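Glycoside hydrolase, family 11\:clostridium cellulosome enzyme, dockerin type i\:polysaccharide (Clostridium thermocellum, PDB 2C79) is an acetyl xylan esterase that probably removes acetyl groups from xylan, belongs to the NodB-like polysaccharide deacetylase family, and holds a cobalt ion. Local coordinates at residues 36-41 with 59-64; 9-14 with 152-157. All coordinates share one frame; numbering follows the deposited sequence.

Interaction 1. Residues 36-41 with 59-64; sequences FMVVGQ and HEIGNH. With CO (cobalt (II) ion), chain B.
F36 and V38 pair in parallel with residues 60-64 through four backbone hydrogen bonds. F36 N donates to E60 O at 2.8 Å, and G62 N returns a bond to F36 O, also 2.8 Å long. V38 N donates to G62 O, and H64 N closes the ladder on V38 O at 2.8 Å. On one face of the pair V38 CG2 meets I61 CG2 at 3.7 Å, and I51 of helix 48-56 and I90 of helix 76-94 cover both. On the other face the M37 chain, bent at its second and third torsions, curls over the strand to put SD 3.7 Å from G62 CA, where no side chain intervenes. At the start of the strands F36 and H59 make an edge-to-face pair: F36 CE1 lies over one face of the imidazole, 4.0 Å from H59 CG, with the ring planes at 75°. H59 ND1 is hydrogen-bonded to A34 N.

At the far end H64 CB packs against M37 CB. With CG anti to the backbone N (chi1 -166°), the H64 ring extends past V39 CG2 toward the cobalt ion, which NE2 binds at 2.2 Å. ND1 is hydrogen-bonded to R102 O, which, with the metal bond, probably fixes the rotation of the imidazole. D13 and four waters complete six ligands. A ring anchored at both nitrogens, on a backbone tied to V38, presents NE2 to the metal; four of the six ligands are waters, which could probably be exchanged, consistent with a site where substrate might reach the metal.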
loop_
_atom_site.group_PDB
_atom_site.type_symbol
_atom_site.label_atom_id
_atom_site.label_comp_id
_atom_site.label_asym_id
_atom_site.label_seq_id
_atom_site.Cartn_x
_atom_site.Cartn_y
_atom_site.Cartn_z
ATOM N N PHE A 36 -0.181 4.272 -0.355
ATOM C CA PHE A 36 -0.665 3.716 -1.628
ATOM C C PHE A 36 0.508 3.092 -2.377
ATOM O O PHE A 36 1.513 3.793 -2.642
ATOM C CB PHE A 36 -1.311 4.809 -2.471
ATOM C CG PHE A 36 -2.608 5.296 -1.875
ATOM C CD1 PHE A 36 -2.594 6.279 -0.873
ATOM C CD2 PHE A 36 -3.833 4.749 -2.254
ATOM C CE1 PHE A 36 -3.778 6.704 -0.296
ATOM C CE2 PHE A 36 -5.003 5.199 -1.680
ATOM C CZ PHE A 36 -4.981 6.130 -0.675
ATOM N N MET A 37 0.389 1.786 -2.679
ATOM C CA MET A 37 1.476 1.051 -3.403
ATOM C C MET A 37 1.012 1.032 -4.847
ATOM O O MET A 37 0.046 0.343 -5.201
ATOM C CB MET A 37 1.668 -0.374 -2.857
ATOM C CG MET A 37 1.836 -0.413 -1.315
ATOM S SD MET A 37 3.241 0.564 -0.664
ATOM C CE MET A 37 4.615 -0.492 -1.139
ATOM N N VAL A 38 1.606 1.900 -5.664
ATOM C CA VAL A 38 1.046 2.211 -7.010
ATOM C C VAL A 38 1.751 1.441 -8.123
ATOM O O VAL A 38 2.909 1.015 -7.990
ATOM C CB VAL A 38 1.069 3.723 -7.280
ATOM C CG1 VAL A 38 0.256 4.537 -6.231
ATOM C CG2 VAL A 38 2.496 4.239 -7.361
ATOM N N VAL A 39 1.016 1.280 -9.215
ATOM C CA VAL A 39 1.476 0.479 -10.362
ATOM C C VAL A 39 1.868 1.487 -11.446
ATOM O O VAL A 39 1.076 2.365 -11.838
ATOM C CB VAL A 39 0.362 -0.483 -10.803
ATOM C CG1 VAL A 39 0.744 -1.186 -12.087
ATOM C CG2 VAL A 39 0.126 -1.476 -9.686
ATOM N N GLY A 40 3.130 1.402 -11.903
ATOM C CA GLY A 40 3.670 2.446 -12.786
ATOM C C GLY A 40 2.864 2.700 -14.050
ATOM O O GLY A 40 2.686 3.852 -14.497
ATOM N N GLN A 41 2.349 1.633 -14.668
ATOM C CA GLN A 41 1.490 1.725 -15.881
ATOM C C GLN A 41 0.314 2.664 -15.714
ATOM O O GLN A 41 -0.266 3.183 -16.690
ATOM C CB GLN A 41 0.928 0.339 -16.237
ATOM C CG GLN A 41 1.871 -0.424 -17.175
ATOM C CD GLN A 41 1.451 -1.860 -17.471
ATOM O OE1 GLN A 41 0.681 -2.456 -16.732
ATOM N NE2 GLN A 41 1.938 -2.404 -18.584
ATOM N N HIS A 59 -0.507 11.330 2.840
ATOM C CA HIS A 59 -0.302 9.916 2.567
ATOM C C HIS A 59 1.075 9.686 1.979
ATOM O O HIS A 59 1.747 10.638 1.517
ATOM C CB HIS A 59 -1.361 9.459 1.562
ATOM C CG HIS A 59 -2.753 9.742 2.025
ATOM N ND1 HIS A 59 -3.242 9.305 3.246
ATOM C CD2 HIS A 59 -3.749 10.446 1.442
ATOM C CE1 HIS A 59 -4.503 9.712 3.373
ATOM N NE2 HIS A 59 -4.823 10.427 2.300
ATOM N N GLU A 60 1.505 8.434 1.986
ATOM C CA GLU A 60 2.775 8.031 1.413
ATOM C C GLU A 60 2.513 7.210 0.155
ATOM O O GLU A 60 1.494 6.523 0.071
ATOM C CB GLU A 60 3.519 7.200 2.448
ATOM C CG GLU A 60 4.830 6.652 1.964
ATOM C CD GLU A 60 5.695 6.086 3.080
ATOM O OE1 GLU A 60 5.220 5.945 4.230
ATOM O OE2 GLU A 60 6.904 5.848 2.808
ATOM N N ILE A 61 3.465 7.227 -0.772
ATOM C CA ILE A 61 3.380 6.435 -1.983
ATOM C C ILE A 61 4.543 5.448 -1.996
ATOM O O ILE A 61 5.699 5.855 -1.821
ATOM C CB ILE A 61 3.418 7.316 -3.245
ATOM C CG1 ILE A 61 2.196 8.272 -3.255
ATOM C CG2 ILE A 61 3.384 6.442 -4.500
ATOM C CD1 ILE A 61 2.254 9.294 -4.401
ATOM N N GLY A 62 4.214 4.176 -2.236
ATOM C CA GLY A 62 5.229 3.149 -2.427
ATOM C C GLY A 62 5.102 2.518 -3.805
ATOM O O GLY A 62 4.251 2.916 -4.631
ATOM N N ASN A 63 5.958 1.530 -4.079
ATOM C CA ASN A 63 6.127 0.990 -5.438
ATOM C C ASN A 63 5.501 -0.429 -5.502
ATOM O O ASN A 63 5.864 -1.283 -4.664
ATOM C CB ASN A 63 7.644 0.913 -5.687
ATOM C CG ASN A 63 8.032 0.597 -7.127
ATOM O OD1 ASN A 63 7.495 -0.326 -7.743
ATOM N ND2 ASN A 63 9.014 1.344 -7.669
ATOM N N HIS A 64 4.550 -0.637 -6.428
ATOM C CA HIS A 64 3.951 -1.974 -6.626
ATOM C C HIS A 64 4.297 -2.491 -8.029
ATOM O O HIS A 64 3.556 -3.297 -8.608
ATOM C CB HIS A 64 2.425 -1.923 -6.381
ATOM C CG HIS A 64 1.740 -3.255 -6.237
ATOM N ND1 HIS A 64 2.284 -4.341 -5.557
ATOM C CD2 HIS A 64 0.473 -3.627 -6.577
ATOM C CE1 HIS A 64 1.393 -5.337 -5.541
ATOM N NE2 HIS A 64 0.284 -4.929 -6.149
HETATM CO CO CO B . -1.468 -6.089 -6.665
HETATM O O HOH W 1 -3.102 -7.243 -7.364
HETATM O O HOH W 2 -0.738 -6.415 -8.586
HETATM O O HOH W 3 -0.465 -8.005 -6.049
HETATM O O HOH W 4 -2.217 -6.282 -4.732
#

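Interaction 2. Residues 9-14 with 152-157; sequences LTFDDG and ILLHDV. With CO (cobalt (II) ion), chain B.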
loop_
_atom_site.group_PDB
_atom_site.type_symbol
_atom_site.label_atom_id
_atom_site.label_comp_id
_atom_site.label_asym_id
_atom_site.label_seq_id
_atom_site.Cartn_x
_atom_site.Cartn_y
_atom_site.Cartn_z
ATOM N N LEU A 9 -2.558 1.365 7.271
ATOM C CA LEU A 9 -3.527 1.020 6.260
ATOM C C LEU A 9 -2.851 1.263 4.896
ATOM O O LEU A 9 -2.424 2.392 4.625
ATOM C CB LEU A 9 -4.706 1.951 6.466
ATOM C CG LEU A 9 -5.961 1.822 5.654
ATOM C CD1 LEU A 9 -6.538 0.408 5.755
ATOM C CD2 LEU A 9 -6.983 2.848 6.132
ATOM N N THR A 10 -2.746 0.224 4.051
ATOM C CA THR A 10 -2.078 0.321 2.756
ATOM C C THR A 10 -2.989 -0.171 1.633
ATOM O O THR A 10 -3.841 -1.035 1.860
ATOM C CB THR A 10 -0.720 -0.444 2.746
ATOM O OG1 THR A 10 -0.947 -1.844 2.722
ATOM C CG2 THR A 10 0.157 -0.057 3.977
ATOM N N PHE A 11 -2.811 0.393 0.443
ATOM C CA PHE A 11 -3.744 0.116 -0.660
ATOM C C PHE A 11 -2.952 -0.178 -1.930
ATOM O O PHE A 11 -2.130 0.647 -2.373
ATOM C CB PHE A 11 -4.612 1.366 -0.918
ATOM C CG PHE A 11 -5.536 1.675 0.230
ATOM C CD1 PHE A 11 -6.743 0.950 0.391
ATOM C CD2 PHE A 11 -5.180 2.613 1.198
ATOM C CE1 PHE A 11 -7.575 1.216 1.475
ATOM C CE2 PHE A 11 -6.045 2.879 2.288
ATOM C CZ PHE A 11 -7.231 2.170 2.428
ATOM N N ASP A 12 -3.203 -1.340 -2.526
ATOM C CA ASP A 12 -2.565 -1.711 -3.785
ATOM C C ASP A 12 -3.433 -1.345 -4.988
ATOM O O ASP A 12 -4.654 -1.246 -4.876
ATOM C CB ASP A 12 -2.247 -3.208 -3.804
ATOM C CG ASP A 12 -1.090 -3.568 -2.893
ATOM O OD1 ASP A 12 -0.444 -2.644 -2.356
ATOM O OD2 ASP A 12 -0.825 -4.776 -2.718
ATOM N N ASP A 13 -2.791 -1.146 -6.135
ATOM C CA ASP A 13 -3.361 -1.548 -7.418
ATOM C C ASP A 13 -3.894 -0.344 -8.190
ATOM O O ASP A 13 -4.564 -0.493 -9.212
ATOM C CB ASP A 13 -4.471 -2.580 -7.213
ATOM C CG ASP A 13 -3.974 -4.005 -7.363
ATOM O OD1 ASP A 13 -2.775 -4.247 -7.114
ATOM O OD2 ASP A 13 -4.783 -4.883 -7.730
ATOM N N GLY A 14 -3.587 0.848 -7.690
ATOM C CA GLY A 14 -3.963 2.084 -8.343
ATOM C C GLY A 14 -2.756 2.825 -8.884
ATOM O O GLY A 14 -1.656 2.260 -8.953
ATOM N N ILE A 152 -1.677 -3.427 7.116
ATOM C CA ILE A 152 -2.913 -3.932 6.527
ATOM C C ILE A 152 -2.878 -3.799 5.016
ATOM O O ILE A 152 -2.700 -2.683 4.516
ATOM C CB ILE A 152 -4.151 -3.137 7.024
ATOM C CG1 ILE A 152 -4.246 -3.141 8.580
ATOM C CG2 ILE A 152 -5.433 -3.651 6.331
ATOM C CD1 ILE A 152 -5.116 -1.989 9.141
ATOM N N LEU A 153 -3.046 -4.908 4.293
ATOM C CA LEU A 153 -2.991 -4.897 2.822
ATOM C C LEU A 153 -4.437 -4.919 2.282
ATOM O O LEU A 153 -5.140 -5.948 2.390
ATOM C CB LEU A 153 -2.213 -6.123 2.334
ATOM C CG LEU A 153 -1.886 -6.163 0.806
ATOM C CD1 LEU A 153 -0.942 -7.342 0.528
ATOM C CD2 LEU A 153 -3.096 -6.322 -0.097
ATOM N N LEU A 154 -4.871 -3.767 1.747
ATOM C CA LEU A 154 -6.123 -3.680 1.022
ATOM C C LEU A 154 -5.847 -3.240 -0.422
ATOM O O LEU A 154 -4.693 -2.967 -0.785
ATOM C CB LEU A 154 -7.063 -2.638 1.724
ATOM C CG LEU A 154 -7.535 -3.133 3.090
ATOM C CD1 LEU A 154 -8.290 -1.968 3.773
ATOM C CD2 LEU A 154 -8.496 -4.328 2.956
ATOM N N HIS A 155 -6.897 -3.208 -1.228
ATOM C CA HIS A 155 -6.747 -2.695 -2.614
ATOM C C HIS A 155 -7.621 -1.492 -2.793
ATOM O O HIS A 155 -8.818 -1.540 -2.473
ATOM C CB HIS A 155 -7.212 -3.747 -3.619
ATOM C CG HIS A 155 -6.353 -4.974 -3.605
ATOM N ND1 HIS A 155 -6.448 -5.942 -2.630
ATOM C CD2 HIS A 155 -5.382 -5.390 -4.458
ATOM C CE1 HIS A 155 -5.575 -6.904 -2.884
ATOM N NE2 HIS A 155 -4.911 -6.585 -3.988
ATOM N N ASP A 156 -7.058 -0.399 -3.320
ATOM C CA ASP A 156 -7.976 0.690 -3.709
ATOM C C ASP A 156 -8.610 0.419 -5.049
ATOM O O ASP A 156 -9.710 0.931 -5.323
ATOM C CB ASP A 156 -7.340 2.097 -3.657
ATOM C CG ASP A 156 -6.061 2.230 -4.435
ATOM O OD1 ASP A 156 -5.201 1.338 -4.329
ATOM O OD2 ASP A 156 -5.878 3.297 -5.083
ATOM N N VAL A 157 -7.977 -0.442 -5.869
ATOM C CA VAL A 157 -8.478 -0.686 -7.210
ATOM C C VAL A 157 -8.593 -2.189 -7.439
ATOM O O VAL A 157 -7.611 -2.902 -7.313
ATOM C CB VAL A 157 -7.517 -0.054 -8.276
ATOM C CG1 VAL A 157 -8.037 -0.307 -9.678
ATOM C CG2 VAL A 157 -7.399 1.468 -8.020
HETATM CO CO CO B . -1.468 -6.089 -6.665
HETATM O O HOH W 5 -2.670 1.776 -5.092
HETATM O O HOH W 4 -2.217 -6.282 -4.732
HETATM O O HOH W 1 -3.102 -7.243 -7.364
HETATM O O HOH W 2 -0.738 -6.415 -8.586
HETATM O O HOH W 3 -0.465 -8.005 -6.049
#
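F11 and L154 form the apolar centre, side by side and pointing the same way, with F11 CD1 3.8 Å from L154 CB. L168 of helix 164-177 and V23 of helix 17-30 close over F11, and F36 lies against its ring. Beneath this layer the strands pair in parallel: L154 N donates to T10 O at 2.9 Å and D12 N to L154 O at 2.8 Å. I152 O is gripped twice, by T10 N and by T10 OG1, the latter only 2.6 Å away; chi1 of 73° turns that hydroxyl to the neighbouring strand. These strands belong to the parallel sheet of the NodB fold, a distorted beta/alpha barrel with the metal at its C-terminal strand ends. There D13 OD1 binds cobalt at 2.3 Å, while D13 OD2 lies at the edge of the H155 ring, 3.4 Å from CD2, and takes a bond from metal-bound water 1. Metal-bound water 4 donates to D12 OD2 at 2.9 Å and makes a weak bond with H155 NE2. Behind these groups, R102 pairs with D12 OD1 and D128 OD1 holds H155 ND1. Farther along the chain, water 5 accepts from G14 N, and D156 OD2 bonds to T20.

Overall arrangement
From the N terminus the chain first lays down strand 6-12, whose end, residues 9-14, waits for its partner until residues 152-157, so interaction 2 closes a loop of 137 residues. Interaction 1 falls wholly within that loop: residues 36-41 and 59-64 enclose only 17 residues, mostly helix 48-56, and complete a beta-alpha-beta unit. The two contacts nest and do not cross. They share one parallel sheet, in which strand 6-12 pairs with both 35-38 and 151-155. Probable hydrogen bonds from M37 N to F11 O (2.8 Å) and from V39 N to G14 O (2.9 Å) join them, and one protein ligand from each meets at the cobalt ion.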